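PDB 5IYS: phytoene synthase from Enterococcus hirae, which probably joins two farnesyl diphosphates head to head into dehydrosqualene, a reaction of the squalene/phytoene synthase family, and binds a thio analogue of this substrate with magnesium. Local coordinates for residues E20-K25 and A47-C52; K39-S44 and E236-A241; R53-L58 and D108-Q113. All blocks are in the same frame, centred on the assembly; numbering follows the deposited sequence.

Contact 1. Residues E20-K25 and A47-C52; sequences ESIIKK and AVYAFC. With FPS (S-[(2E,6E)-3,7,11-trimethyldodeca-2,6,10-trienyl] trihydrogen thiodiphosphate), chain H; FPS (S-[(2E,6E)-3,7,11-trimethyldodeca-2,6,10-trienyl] trihydrogen thiodiphosphate), chain G.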
loop_
_atom_site.group_PDB
_atom_site.type_symbol
_atom_site.label_atom_id
_atom_site.label_comp_id
_atom_site.label_asym_id
_atom_site.label_seq_id
_atom_site.Cartn_x
_atom_site.Cartn_y
_atom_site.Cartn_z
ATOM N N GLU A 20 -14.227 5.016 7.402
ATOM C CA GLU A 20 -14.817 4.153 6.355
ATOM C C GLU A 20 -15.097 4.924 5.084
ATOM O O GLU A 20 -14.859 4.471 3.952
ATOM C CB GLU A 20 -16.113 3.480 6.840
ATOM C CG GLU A 20 -16.710 2.542 5.784
ATOM C CD GLU A 20 -17.656 1.507 6.336
ATOM O OE1 GLU A 20 -17.789 1.411 7.585
ATOM O OE2 GLU A 20 -18.201 0.753 5.496
ATOM N N SER A 21 -15.598 6.147 5.247
ATOM C CA SER A 21 -15.939 6.892 4.068
ATOM C C SER A 21 -14.669 7.263 3.306
ATOM O O SER A 21 -14.641 7.273 2.069
ATOM C CB SER A 21 -16.727 8.135 4.507
ATOM O OG SER A 21 -16.997 8.918 3.377
ATOM N N ILE A 22 -13.597 7.556 4.033
ATOM C CA ILE A 22 -12.342 7.884 3.374
ATOM C C ILE A 22 -11.850 6.723 2.487
ATOM O O ILE A 22 -11.501 6.926 1.319
ATOM C CB ILE A 22 -11.270 8.359 4.389
ATOM C CG1 ILE A 22 -11.579 9.815 4.777
ATOM C CG2 ILE A 22 -9.835 8.226 3.789
ATOM C CD1 ILE A 22 -10.795 10.377 5.941
ATOM N N ILE A 23 -11.802 5.508 3.027
ATOM C CA ILE A 23 -11.333 4.407 2.177
ATOM C C ILE A 23 -12.307 4.078 1.037
ATOM O O ILE A 23 -11.882 3.890 -0.108
ATOM C CB ILE A 23 -10.895 3.160 2.988
ATOM C CG1 ILE A 23 -10.180 2.145 2.087
ATOM C CG2 ILE A 23 -12.107 2.506 3.682
ATOM C CD1 ILE A 23 -9.643 0.937 2.911
ATOM N N LYS A 24 -13.604 4.084 1.336
ATOM C CA LYS A 24 -14.636 3.883 0.319
ATOM C C LYS A 24 -14.441 4.823 -0.862
ATOM O O LYS A 24 -14.464 4.386 -2.004
ATOM C CB LYS A 24 -16.041 4.018 0.925
ATOM C CG LYS A 24 -17.204 3.900 -0.067
ATOM C CD LYS A 24 -18.510 3.689 0.736
ATOM C CE LYS A 24 -19.736 3.667 -0.176
ATOM N NZ LYS A 24 -21.034 3.617 0.576
ATOM N N LYS A 25 -14.180 6.097 -0.590
ATOM C CA LYS A 25 -14.034 7.095 -1.647
ATOM C C LYS A 25 -12.674 7.068 -2.350
ATOM O O LYS A 25 -12.566 7.444 -3.514
ATOM C CB LYS A 25 -14.261 8.498 -1.078
ATOM C CG LYS A 25 -15.624 8.703 -0.412
ATOM C CD LYS A 25 -16.792 8.911 -1.388
ATOM C CE LYS A 25 -18.125 8.999 -0.626
ATOM N NZ LYS A 25 -19.341 8.852 -1.485
ATOM N N ALA A 47 -9.411 2.788 9.754
ATOM C CA ALA A 47 -8.731 3.823 10.517
ATOM C C ALA A 47 -7.274 3.933 10.075
ATOM O O ALA A 47 -6.721 5.032 10.030
ATOM C CB ALA A 47 -8.820 3.518 12.048
ATOM N N VAL A 48 -6.604 2.790 9.928
ATOM C CA VAL A 48 -5.194 2.803 9.521
ATOM C C VAL A 48 -5.043 3.352 8.111
ATOM O O VAL A 48 -4.180 4.191 7.872
ATOM C CB VAL A 48 -4.603 1.354 9.499
ATOM C CG1 VAL A 48 -3.212 1.367 8.834
ATOM C CG2 VAL A 48 -4.499 0.865 10.928
ATOM N N TYR A 49 -5.979 3.001 7.234
ATOM C CA TYR A 49 -6.025 3.567 5.888
ATOM C C TYR A 49 -6.121 5.098 5.927
ATOM O O TYR A 49 -5.382 5.804 5.220
ATOM C CB TYR A 49 -7.239 3.033 5.113
ATOM C CG TYR A 49 -7.267 3.549 3.692
ATOM C CD1 TYR A 49 -7.846 4.791 3.393
ATOM C CD2 TYR A 49 -6.529 2.908 2.700
ATOM C CE1 TYR A 49 -7.717 5.334 2.110
ATOM C CE2 TYR A 49 -6.420 3.430 1.424
ATOM C CZ TYR A 49 -7.016 4.649 1.144
ATOM O OH TYR A 49 -6.891 5.195 -0.124
ATOM N N ALA A 50 -7.038 5.593 6.753
ATOM C CA ALA A 50 -7.220 7.039 6.931
ATOM C C ALA A 50 -5.928 7.757 7.336
ATOM O O ALA A 50 -5.674 8.881 6.904
ATOM C CB ALA A 50 -8.325 7.308 7.968
ATOM N N PHE A 51 -5.223 7.219 8.318
ATOM C CA PHE A 51 -3.953 7.807 8.731
ATOM C C PHE A 51 -2.990 7.839 7.545
ATOM O O PHE A 51 -2.430 8.900 7.228
ATOM C CB PHE A 51 -3.346 7.037 9.899
ATOM C CG PHE A 51 -1.899 7.381 10.153
ATOM C CD1 PHE A 51 -0.896 6.752 9.423
ATOM C CD2 PHE A 51 -1.555 8.372 11.071
ATOM C CE1 PHE A 51 0.459 7.057 9.646
ATOM C CE2 PHE A 51 -0.199 8.688 11.315
ATOM C CZ PHE A 51 0.795 8.055 10.561
ATOM N N CYS A 52 -2.871 6.717 6.833
ATOM C CA CYS A 52 -1.953 6.668 5.679
ATOM C C CYS A 52 -2.337 7.665 4.574
ATOM O O CYS A 52 -1.487 8.321 3.946
ATOM C CB CYS A 52 -1.916 5.256 5.103
ATOM S SG CYS A 52 -1.155 4.043 6.221
HETATM C C1 FPS H . -0.116 5.006 -2.520
HETATM S S1 FPS H . 1.334 4.915 -3.523
HETATM C C2 FPS H . 0.240 5.600 -1.179
HETATM C C3 FPS H . 0.970 4.984 -0.233
HETATM C C4 FPS H . 1.622 3.641 -0.429
HETATM C C5 FPS H . 1.182 5.714 1.074
HETATM C C6 FPS H . -0.079 5.704 1.936
HETATM C C7 FPS H . -0.675 4.308 2.010
HETATM C C8 FPS H . -1.987 4.099 1.824
HETATM C C10 FPS H . -2.466 2.667 1.858
HETATM C C9 FPS H . -2.922 5.234 1.498
HETATM C C11 FPS H . -2.916 2.221 3.231
HETATM C C12 FPS H . -3.724 0.965 2.933
HETATM C C13 FPS H . -4.291 0.189 3.875
HETATM C C14 FPS H . -4.201 0.476 5.343
HETATM C C15 FPS H . -5.036 -1.029 3.430
HETATM P PA FPS H . 1.162 6.694 -4.510
HETATM O O1A FPS H . 1.192 7.806 -3.528
HETATM O O2A FPS H . 2.410 6.841 -5.516
HETATM O O3A FPS H . -0.114 6.571 -5.502
HETATM P PB FPS H . -1.520 7.313 -5.401
HETATM O O1B FPS H . -1.591 8.177 -6.631
HETATM O O2B FPS H . -1.668 8.184 -4.172
HETATM O O3B FPS H . -2.577 6.229 -5.381
HETATM C C1 FPS G . -2.020 1.774 -2.674
HETATM S S1 FPS G . -3.019 2.844 -1.710
HETATM C C2 FPS G . -1.289 0.967 -1.617
HETATM C C3 FPS G . -0.021 0.534 -1.730
HETATM C C4 FPS G . 0.775 0.805 -2.972
HETATM C C5 FPS G . 0.636 -0.269 -0.624
HETATM C C6 FPS G . -0.238 -0.516 0.604
HETATM C C7 FPS G . 0.386 -1.628 1.423
HETATM C C8 FPS G . -0.354 -2.541 2.077
HETATM C C10 FPS G . 0.380 -3.526 2.960
HETATM C C9 FPS G . -1.863 -2.575 2.020
HETATM C C11 FPS G . 0.011 -4.951 2.539
HETATM C C12 FPS G . 0.583 -5.968 3.513
HETATM C C13 FPS G . -0.087 -6.481 4.570
HETATM C C14 FPS G . 0.576 -7.511 5.448
HETATM C C15 FPS G . -1.503 -6.081 4.891
HETATM P PA FPS G . -4.594 3.606 -2.805
HETATM O O1A FPS G . -5.727 3.950 -1.943
HETATM O O2A FPS G . -3.965 5.009 -3.309
HETATM O O3A FPS G . -4.976 2.798 -4.127
HETATM P PB FPS G . -4.146 3.195 -5.465
HETATM O O1B FPS G . -4.903 4.209 -6.277
HETATM O O2B FPS G . -3.912 1.860 -6.131
HETATM O O3B FPS G . -2.796 3.819 -5.182
#

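Contact 2. Residues K39-S44 and E236-A241; sequences KRKAQS and EDCRQA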
loop_
_atom_site.group_PDB
_atom_site.type_symbol
_atom_site.label_atom_id
_atom_site.label_comp_id
_atom_site.label_asym_id
_atom_site.label_seq_id
_atom_site.Cartn_x
_atom_site.Cartn_y
_atom_site.Cartn_z
ATOM N N LYS A 39 -16.407 -7.189 11.091
ATOM C CA LYS A 39 -16.692 -5.759 11.061
ATOM C C LYS A 39 -15.657 -4.949 11.847
ATOM O O LYS A 39 -15.161 -3.968 11.335
ATOM C CB LYS A 39 -18.094 -5.476 11.631
ATOM C CG LYS A 39 -18.517 -4.007 11.545
ATOM C CD LYS A 39 -20.020 -3.786 11.788
ATOM C CE LYS A 39 -20.373 -2.285 11.732
ATOM N NZ LYS A 39 -21.611 -1.851 12.481
ATOM N N ARG A 40 -15.367 -5.327 13.095
ATOM C CA ARG A 40 -14.467 -4.535 13.922
ATOM C C ARG A 40 -13.030 -4.507 13.429
ATOM O O ARG A 40 -12.356 -3.469 13.531
ATOM C CB ARG A 40 -14.554 -4.913 15.397
ATOM C CG ARG A 40 -15.931 -4.597 15.961
ATOM C CD ARG A 40 -16.252 -5.290 17.290
ATOM N NE ARG A 40 -17.660 -5.027 17.554
ATOM C CZ ARG A 40 -18.132 -4.351 18.601
ATOM N NH1 ARG A 40 -17.360 -4.052 19.647
ATOM N NH2 ARG A 40 -19.404 -3.987 18.588
ATOM N N LYS A 41 -12.580 -5.628 12.868
ATOM C CA LYS A 41 -11.272 -5.650 12.214
ATOM C C LYS A 41 -11.276 -4.826 10.943
ATOM O O LYS A 41 -10.359 -4.037 10.693
ATOM C CB LYS A 41 -10.817 -7.096 11.949
ATOM C CG LYS A 41 -10.262 -7.747 13.214
ATOM C CD LYS A 41 -9.828 -9.183 12.955
ATOM C CE LYS A 41 -8.912 -9.690 14.077
ATOM N NZ LYS A 41 -8.667 -11.157 13.838
ATOM N N ALA A 42 -12.360 -4.907 10.179
ATOM C CA ALA A 42 -12.426 -4.085 8.987
ATOM C C ALA A 42 -12.389 -2.588 9.343
ATOM O O ALA A 42 -11.686 -1.796 8.719
ATOM C CB ALA A 42 -13.693 -4.434 8.170
ATOM N N GLN A 43 -13.136 -2.186 10.351
ATOM C CA GLN A 43 -13.174 -0.753 10.710
ATOM C C GLN A 43 -11.800 -0.314 11.203
ATOM O O GLN A 43 -11.392 0.810 11.008
ATOM C CB GLN A 43 -14.154 -0.569 11.872
ATOM C CG GLN A 43 -15.611 -0.760 11.435
ATOM C CD GLN A 43 -16.540 -0.690 12.633
ATOM O OE1 GLN A 43 -16.474 -1.525 13.528
ATOM N NE2 GLN A 43 -17.345 0.352 12.685
ATOM N N SER A 44 -11.078 -1.231 11.835
ATOM C CA SER A 44 -9.724 -0.963 12.316
ATOM C C SER A 44 -8.791 -0.734 11.130
ATOM O O SER A 44 -8.012 0.204 11.142
ATOM C CB SER A 44 -9.218 -2.110 13.193
ATOM O OG SER A 44 -10.041 -2.259 14.358
ATOM N N GLU A 236 -7.691 -17.265 10.460
ATOM C CA GLU A 236 -8.477 -17.861 9.374
ATOM C C GLU A 236 -9.496 -16.879 8.782
ATOM O O GLU A 236 -9.498 -16.632 7.563
ATOM C CB GLU A 236 -9.223 -19.107 9.840
ATOM C CG GLU A 236 -10.074 -19.694 8.722
ATOM C CD GLU A 236 -10.813 -20.940 9.165
ATOM O OE1 GLU A 236 -10.264 -21.654 10.036
ATOM O OE2 GLU A 236 -11.964 -21.154 8.711
ATOM N N ASP A 237 -10.251 -16.226 9.653
ATOM C CA ASP A 237 -11.243 -15.218 9.201
ATOM C C ASP A 237 -10.696 -13.939 8.553
ATOM O O ASP A 237 -11.468 -13.107 8.038
ATOM C CB ASP A 237 -12.258 -14.894 10.311
ATOM C CG ASP A 237 -11.673 -14.115 11.494
ATOM O OD1 ASP A 237 -10.552 -13.554 11.461
ATOM O OD2 ASP A 237 -12.427 -13.958 12.476
ATOM N N CYS A 238 -9.365 -13.811 8.515
ATOM C CA CYS A 238 -8.696 -12.672 7.864
ATOM C C CYS A 238 -8.063 -13.032 6.529
ATOM O O CYS A 238 -7.557 -12.169 5.816
ATOM C CB CYS A 238 -7.626 -12.061 8.773
ATOM S SG CYS A 238 -8.303 -11.360 10.305
ATOM N N ARG A 239 -7.983 -14.323 6.213
ATOM C CA ARG A 239 -7.292 -14.721 5.004
ATOM C C ARG A 239 -7.922 -14.269 3.692
ATOM O O ARG A 239 -7.213 -13.918 2.765
ATOM C CB ARG A 239 -7.153 -16.246 4.981
ATOM C CG ARG A 239 -6.201 -16.716 6.060
ATOM C CD ARG A 239 -6.029 -18.249 5.938
ATOM N NE ARG A 239 -5.413 -18.719 7.164
ATOM C CZ ARG A 239 -5.548 -19.940 7.656
ATOM N NH1 ARG A 239 -6.310 -20.827 7.036
ATOM N NH2 ARG A 239 -4.864 -20.270 8.746
ATOM N N GLN A 240 -9.227 -14.455 3.548
ATOM C CA GLN A 240 -9.923 -14.099 2.306
ATOM C C GLN A 240 -9.714 -12.613 1.998
ATOM O O GLN A 240 -9.378 -12.242 0.865
ATOM C CB GLN A 240 -11.416 -14.403 2.496
ATOM C CG GLN A 240 -12.345 -14.019 1.348
ATOM C CD GLN A 240 -12.007 -14.683 0.031
ATOM O OE1 GLN A 240 -11.625 -15.865 -0.017
ATOM N NE2 GLN A 240 -12.277 -13.972 -1.055
ATOM N N ALA A 241 -9.807 -11.773 3.018
ATOM C CA ALA A 241 -9.635 -10.309 2.804
ATOM C C ALA A 241 -8.198 -9.967 2.409
ATOM O O ALA A 241 -7.963 -9.218 1.450
ATOM C CB ALA A 241 -10.056 -9.541 4.076
HETATM O O HOH W 1 -11.212 -13.047 14.469
#

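Contact 3. Residues R53-L58 and D108-Q113; sequences RRADDL and DMLTGQ. With MG (magnesium ion), chain E; MG (magnesium ion), chain F; FPS (S-[(2E,6E)-3,7,11-trimethyldodeca-2,6,10-trienyl] trihydrogen thiodiphosphate), chain H; FPS (S-[(2E,6E)-3,7,11-trimethyldodeca-2,6,10-trienyl] trihydrogen thiodiphosphate), chain G.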
loop_
_atom_site.group_PDB
_atom_site.type_symbol
_atom_site.label_atom_id
_atom_site.label_comp_id
_atom_site.label_asym_id
_atom_site.label_seq_id
_atom_site.Cartn_x
_atom_site.Cartn_y
_atom_site.Cartn_z
ATOM N N ARG A 53 -3.605 7.611 4.190
ATOM C CA ARG A 53 -4.125 8.481 3.119
ATOM C C ARG A 53 -3.889 9.949 3.454
ATOM O O ARG A 53 -3.481 10.731 2.584
ATOM C CB ARG A 53 -5.623 8.200 2.908
ATOM C CG ARG A 53 -6.325 8.868 1.711
ATOM C CD ARG A 53 -5.473 9.103 0.458
ATOM N NE ARG A 53 -5.234 7.899 -0.336
ATOM C CZ ARG A 53 -4.350 7.808 -1.325
ATOM N NH1 ARG A 53 -3.574 8.842 -1.650
ATOM N NH2 ARG A 53 -4.246 6.672 -1.999
ATOM N N ARG A 54 -4.052 10.312 4.722
ATOM C CA ARG A 54 -3.845 11.713 5.127
ATOM C C ARG A 54 -2.385 12.127 5.000
ATOM O O ARG A 54 -2.075 13.155 4.376
ATOM C CB ARG A 54 -4.365 11.987 6.550
ATOM C CG ARG A 54 -3.938 13.359 7.064
ATOM C CD ARG A 54 -4.365 13.628 8.516
ATOM N NE ARG A 54 -5.813 13.580 8.674
ATOM C CZ ARG A 54 -6.435 13.627 9.849
ATOM N NH1 ARG A 54 -5.752 13.821 10.978
ATOM N NH2 ARG A 54 -7.755 13.543 9.875
ATOM N N ALA A 55 -1.473 11.255 5.441
ATOM C CA ALA A 55 -0.044 11.556 5.368
ATOM C C ALA A 55 0.385 11.701 3.914
ATOM O O ALA A 55 1.226 12.540 3.573
ATOM C CB ALA A 55 0.780 10.467 6.046
ATOM N N ASP A 56 -0.149 10.845 3.059
ATOM C CA ASP A 56 0.284 10.808 1.664
ATOM C C ASP A 56 -0.272 11.961 0.818
ATOM O O ASP A 56 0.366 12.431 -0.140
ATOM C CB ASP A 56 -0.122 9.485 1.031
ATOM C CG ASP A 56 0.284 9.394 -0.434
ATOM O OD1 ASP A 56 1.436 8.992 -0.734
ATOM O OD2 ASP A 56 -0.574 9.706 -1.279
ATOM N N ASP A 57 -1.508 12.344 1.104
ATOM C CA ASP A 57 -2.156 13.402 0.337
ATOM C C ASP A 57 -1.484 14.720 0.684
ATOM O O ASP A 57 -1.182 15.527 -0.203
ATOM C CB ASP A 57 -3.632 13.473 0.695
ATOM C CG ASP A 57 -4.451 12.479 -0.087
ATOM O OD1 ASP A 57 -3.874 11.829 -0.984
ATOM O OD2 ASP A 57 -5.656 12.349 0.209
ATOM N N LEU A 58 -1.187 14.893 1.967
ATOM C CA LEU A 58 -0.393 16.037 2.427
ATOM C C LEU A 58 0.821 16.337 1.539
ATOM O O LEU A 58 1.082 17.493 1.175
ATOM C CB LEU A 58 0.057 15.815 3.869
ATOM C CG LEU A 58 -1.000 16.136 4.915
ATOM C CD1 LEU A 58 -0.460 15.851 6.317
ATOM C CD2 LEU A 58 -1.437 17.597 4.829
ATOM N N ASP A 108 7.647 5.387 10.636
ATOM C CA ASP A 108 8.290 5.049 9.365
ATOM C C ASP A 108 7.544 5.602 8.140
ATOM O O ASP A 108 8.172 6.046 7.189
ATOM C CB ASP A 108 8.514 3.524 9.237
ATOM C CG ASP A 108 9.568 2.990 10.204
ATOM O OD1 ASP A 108 10.356 3.822 10.718
ATOM O OD2 ASP A 108 9.660 1.742 10.420
ATOM N N MET A 109 6.225 5.429 8.080
ATOM C CA MET A 109 5.413 6.043 7.036
ATOM C C MET A 109 5.648 7.561 6.914
ATOM O O MET A 109 5.831 8.070 5.808
ATOM C CB MET A 109 3.922 5.732 7.287
ATOM C CG MET A 109 2.894 6.446 6.374
ATOM S SD MET A 109 3.169 6.093 4.630
ATOM C CE MET A 109 2.338 4.510 4.390
ATOM N N LEU A 110 5.629 8.291 8.026
ATOM C CA LEU A 110 5.789 9.749 7.922
ATOM C C LEU A 110 7.201 10.051 7.394
ATOM O O LEU A 110 7.406 11.019 6.686
ATOM C CB LEU A 110 5.590 10.408 9.283
ATOM C CG LEU A 110 4.188 10.112 9.839
ATOM C CD1 LEU A 110 3.895 11.016 11.031
ATOM C CD2 LEU A 110 3.152 10.326 8.745
ATOM N N THR A 111 8.184 9.234 7.770
ATOM C CA THR A 111 9.573 9.481 7.363
ATOM C C THR A 111 9.708 9.245 5.868
ATOM O O THR A 111 10.399 9.994 5.161
ATOM C CB THR A 111 10.508 8.468 8.067
ATOM O OG1 THR A 111 10.497 8.730 9.471
ATOM C CG2 THR A 111 11.930 8.554 7.523
ATOM N N GLY A 112 8.998 8.232 5.367
ATOM C CA GLY A 112 8.998 7.972 3.943
ATOM C C GLY A 112 8.288 9.080 3.184
ATOM O O GLY A 112 8.765 9.543 2.138
ATOM N N GLN A 113 7.129 9.490 3.675
ATOM C CA GLN A 113 6.435 10.603 3.024
ATOM C C GLN A 113 7.313 11.848 2.945
ATOM O O GLN A 113 7.238 12.596 1.971
ATOM C CB GLN A 113 5.124 10.943 3.717
ATOM C CG GLN A 113 4.090 9.843 3.627
ATOM C CD GLN A 113 3.663 9.591 2.197
ATOM O OE1 GLN A 113 3.637 10.503 1.387
ATOM N NE2 GLN A 113 3.483 8.334 1.850
HETATM MG MG MG E . 2.853 8.870 -2.271
HETATM MG MG MG F . -0.090 9.646 -3.452
HETATM C C1 FPS H . -0.116 5.006 -2.520
HETATM S S1 FPS H . 1.334 4.915 -3.523
HETATM C C2 FPS H . 0.240 5.600 -1.179
HETATM C C3 FPS H . 0.970 4.984 -0.233
HETATM C C4 FPS H . 1.622 3.641 -0.429
HETATM C C5 FPS H . 1.182 5.714 1.074
HETATM C C6 FPS H . -0.079 5.704 1.936
HETATM C C7 FPS H . -0.675 4.308 2.010
HETATM C C8 FPS H . -1.987 4.099 1.824
HETATM C C10 FPS H . -2.466 2.667 1.858
HETATM C C9 FPS H . -2.922 5.234 1.498
HETATM C C11 FPS H . -2.916 2.221 3.231
HETATM C C12 FPS H . -3.724 0.965 2.933
HETATM C C13 FPS H . -4.291 0.189 3.875
HETATM C C14 FPS H . -4.201 0.476 5.343
HETATM C C15 FPS H . -5.036 -1.029 3.430
HETATM P PA FPS H . 1.162 6.694 -4.510
HETATM O O1A FPS H . 1.192 7.806 -3.528
HETATM O O2A FPS H . 2.410 6.841 -5.516
HETATM O O3A FPS H . -0.114 6.571 -5.502
HETATM P PB FPS H . -1.520 7.313 -5.401
HETATM O O1B FPS H . -1.591 8.177 -6.631
HETATM O O2B FPS H . -1.668 8.184 -4.172
HETATM O O3B FPS H . -2.577 6.229 -5.381
HETATM C C1 FPS G . -2.020 1.774 -2.674
HETATM S S1 FPS G . -3.019 2.844 -1.710
HETATM C C2 FPS G . -1.289 0.967 -1.617
HETATM C C3 FPS G . -0.021 0.534 -1.730
HETATM C C4 FPS G . 0.775 0.805 -2.972
HETATM C C5 FPS G . 0.636 -0.269 -0.624
HETATM C C6 FPS G . -0.238 -0.516 0.604
HETATM C C7 FPS G . 0.386 -1.628 1.423
HETATM C C8 FPS G . -0.354 -2.541 2.077
HETATM C C10 FPS G . 0.380 -3.526 2.960
HETATM C C9 FPS G . -1.863 -2.575 2.020
HETATM C C11 FPS G . 0.011 -4.951 2.539
HETATM C C12 FPS G . 0.583 -5.968 3.513
HETATM C C13 FPS G . -0.087 -6.481 4.570
HETATM C C14 FPS G . 0.576 -7.511 5.448
HETATM C C15 FPS G . -1.503 -6.081 4.891
HETATM P PA FPS G . -4.594 3.606 -2.805
HETATM O O1A FPS G . -5.727 3.950 -1.943
HETATM O O2A FPS G . -3.965 5.009 -3.309
HETATM O O3A FPS G . -4.976 2.798 -4.127
HETATM P PB FPS G . -4.146 3.195 -5.465
HETATM O O1B FPS G . -4.903 4.209 -6.277
HETATM O O2B FPS G . -3.912 1.860 -6.131
HETATM O O3B FPS G . -2.796 3.819 -5.182
HETATM O O HOH W 2 -1.385 11.235 -3.145
HETATM O O HOH W 3 4.237 10.039 -1.065
HETATM O O HOH W 4 4.177 8.878 -4.211
HETATM O O HOH W 5 3.599 6.816 -1.469
HETATM O O HOH W 6 0.008 10.186 -5.701
#

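Contact 1. Residues E20-K25 and A47-C52
I23 lies over one face of the Y49 ring. Its CG1 sits 3.6 Å from the centroid of that ring and only 12° off the normal, a CH-pi contact, while I23 CB comes within 3.5 Å of Y49 CD1. I22 approaches at the rim instead: its CG2 is near the ring plane, 4.0 Å from Y49 CE1, and its CD1 branch reaches A50 CB at 4.4 Å. The ring extends off its helix because Y49 CG is anti to the backbone N (chi1 -177°), which carries the phenol into the active-site pocket. There Y49 OH donates a very short bond of 2.5 Å to O1A of the chain G thiodiphosphate, and Y49 CD2 lies 3.4 Å from C12 of the chain H ligand. The helices involved, 13-26 and 39-60, belong to the all-helical terpene synthase fold; their segment axes approach to 8.4 Å at an angle of 69°. Further out, the Y49 hydroxyl is also hydrogen-bonded to R53 NE, so diphosphate and guanidinium together fix its position. F30 and Y31 of helix 28-34 also pack on I23, and V88 of helix 87-98 touches A50.

Contact 2. Residues K39-S44 and E236-A241
K41 and C238 meet because each first torsion sets the chain beside its own backbone N: K41 CG lies anti to the carbonyl carbon (chi1 -79°), as does C238 SG (chi1 -63°). Beyond CG the lysine is extended, which carries its ammonium across to the start of the partner segment. D237 adopts a different setting, with CG between backbone N and carbonyl carbon (chi1 70°), and this turns its carboxylate toward the lysine, the two side chains crossing at about a right angle.

K41 NZ comes to 3.6 Å from C238 SG, and the same sulfur packs against the aliphatic part of the lysine, K41 CD lying 3.8 Å away. The direct ion pair is long, K41 NZ standing 3.9 Å from D237 OD1. A water closes the remaining gap: it accepts from K41 NZ at 3.2 Å and donates to D237 OD2 at 2.5 Å, linking the two beside the long direct pair.

In the fold, the contact joins the first turns of helix 39-60 to the early part of helix 236-258, away from the annotated sites. F99 touches K41, L37 packs on C238 and P38 on D237, all three from loops. Within helix 39-60, R40 O receives S44 OG at 2.7 Å and S44 N at 3.1 Å, from opposite faces of its plane.

The chemistry is mixed: a buried cysteine is joined by a partly exposed lysine, which brings its methylenes to the sulfur and its charge to an exposed aspartate. With no hydrogen bond joining the two segments directly and 89 Å² buried between them, polar attachment here rests on the long ion pair and the bridging water, and is probably modest.

Contact 3. Residues R53-L58 and D108-Q113
D56 and Q113 meet at D56 OD1, which the glutamine amide and the chain E magnesium approach from directions roughly at right angles. D56 CG is anti to the backbone N, and a chi2 of 86° turns the carboxylate so that each oxygen serves a different magnesium: D56 OD1 binds the chain E ion at 2.1 Å, D56 OD2 the chain F ion at 2.2 Å. O1A of the chain H thiodiphosphate bridges the same two ions. Q113, bent at chi2, folds its amide against D56; Q113 NE2 gives D56 OD1 a weak bond (3.4 Å, 129° at the hydrogen), and Q113 OE1 stands 2.6 Å from a water that is itself a ligand of the chain E magnesium. The glutamine is thus a second-shell residue. With D60, which also binds both ions, D56 and D57 fit the aspartate-rich DDxxD motif of terpene synthases, here on helix 39-60, whose segment runs at 13° to that of helix 104-116. D57 has another role: R53 NH1 pairs with D57 OD1, on the syn side but well out of the carboxylate plane, as well as with D56 OD2, both at 3.1 Å, and also donates to the chain H ligand O2B. Next to D56 along the helix, A55 CB packs on L110 CD2 at 3.6 Å. M109, bent at chi2 and chi3, lays its CE 3.6 Å from C6 of the chain H prenyl chain, while its sulfur accepts a weak bond from Q113 NE2.

How the contacts relate
From the N terminus, helix 13-26 supplies the first segment of contact 1, which closes a short loop, with 21 residues intervening, onto the middle of helix 39-60. Contact 2 opens inside that loop, at the beginning of helix 39-60, and closes 192 residues later on helix 236-258, so contacts 1 and 2 cross. Contact 3 starts just after contact 1 has closed, returns from helix 104-116, and lies nested within the long loop of contact 2. Helix 39-60 is common to all three. Contacts 1 and 3 touch, F51 CZ packing on L110 CD2 at 3.7 Å, and share both ligands; contacts 2 and 3 have centres about 24 Å apart.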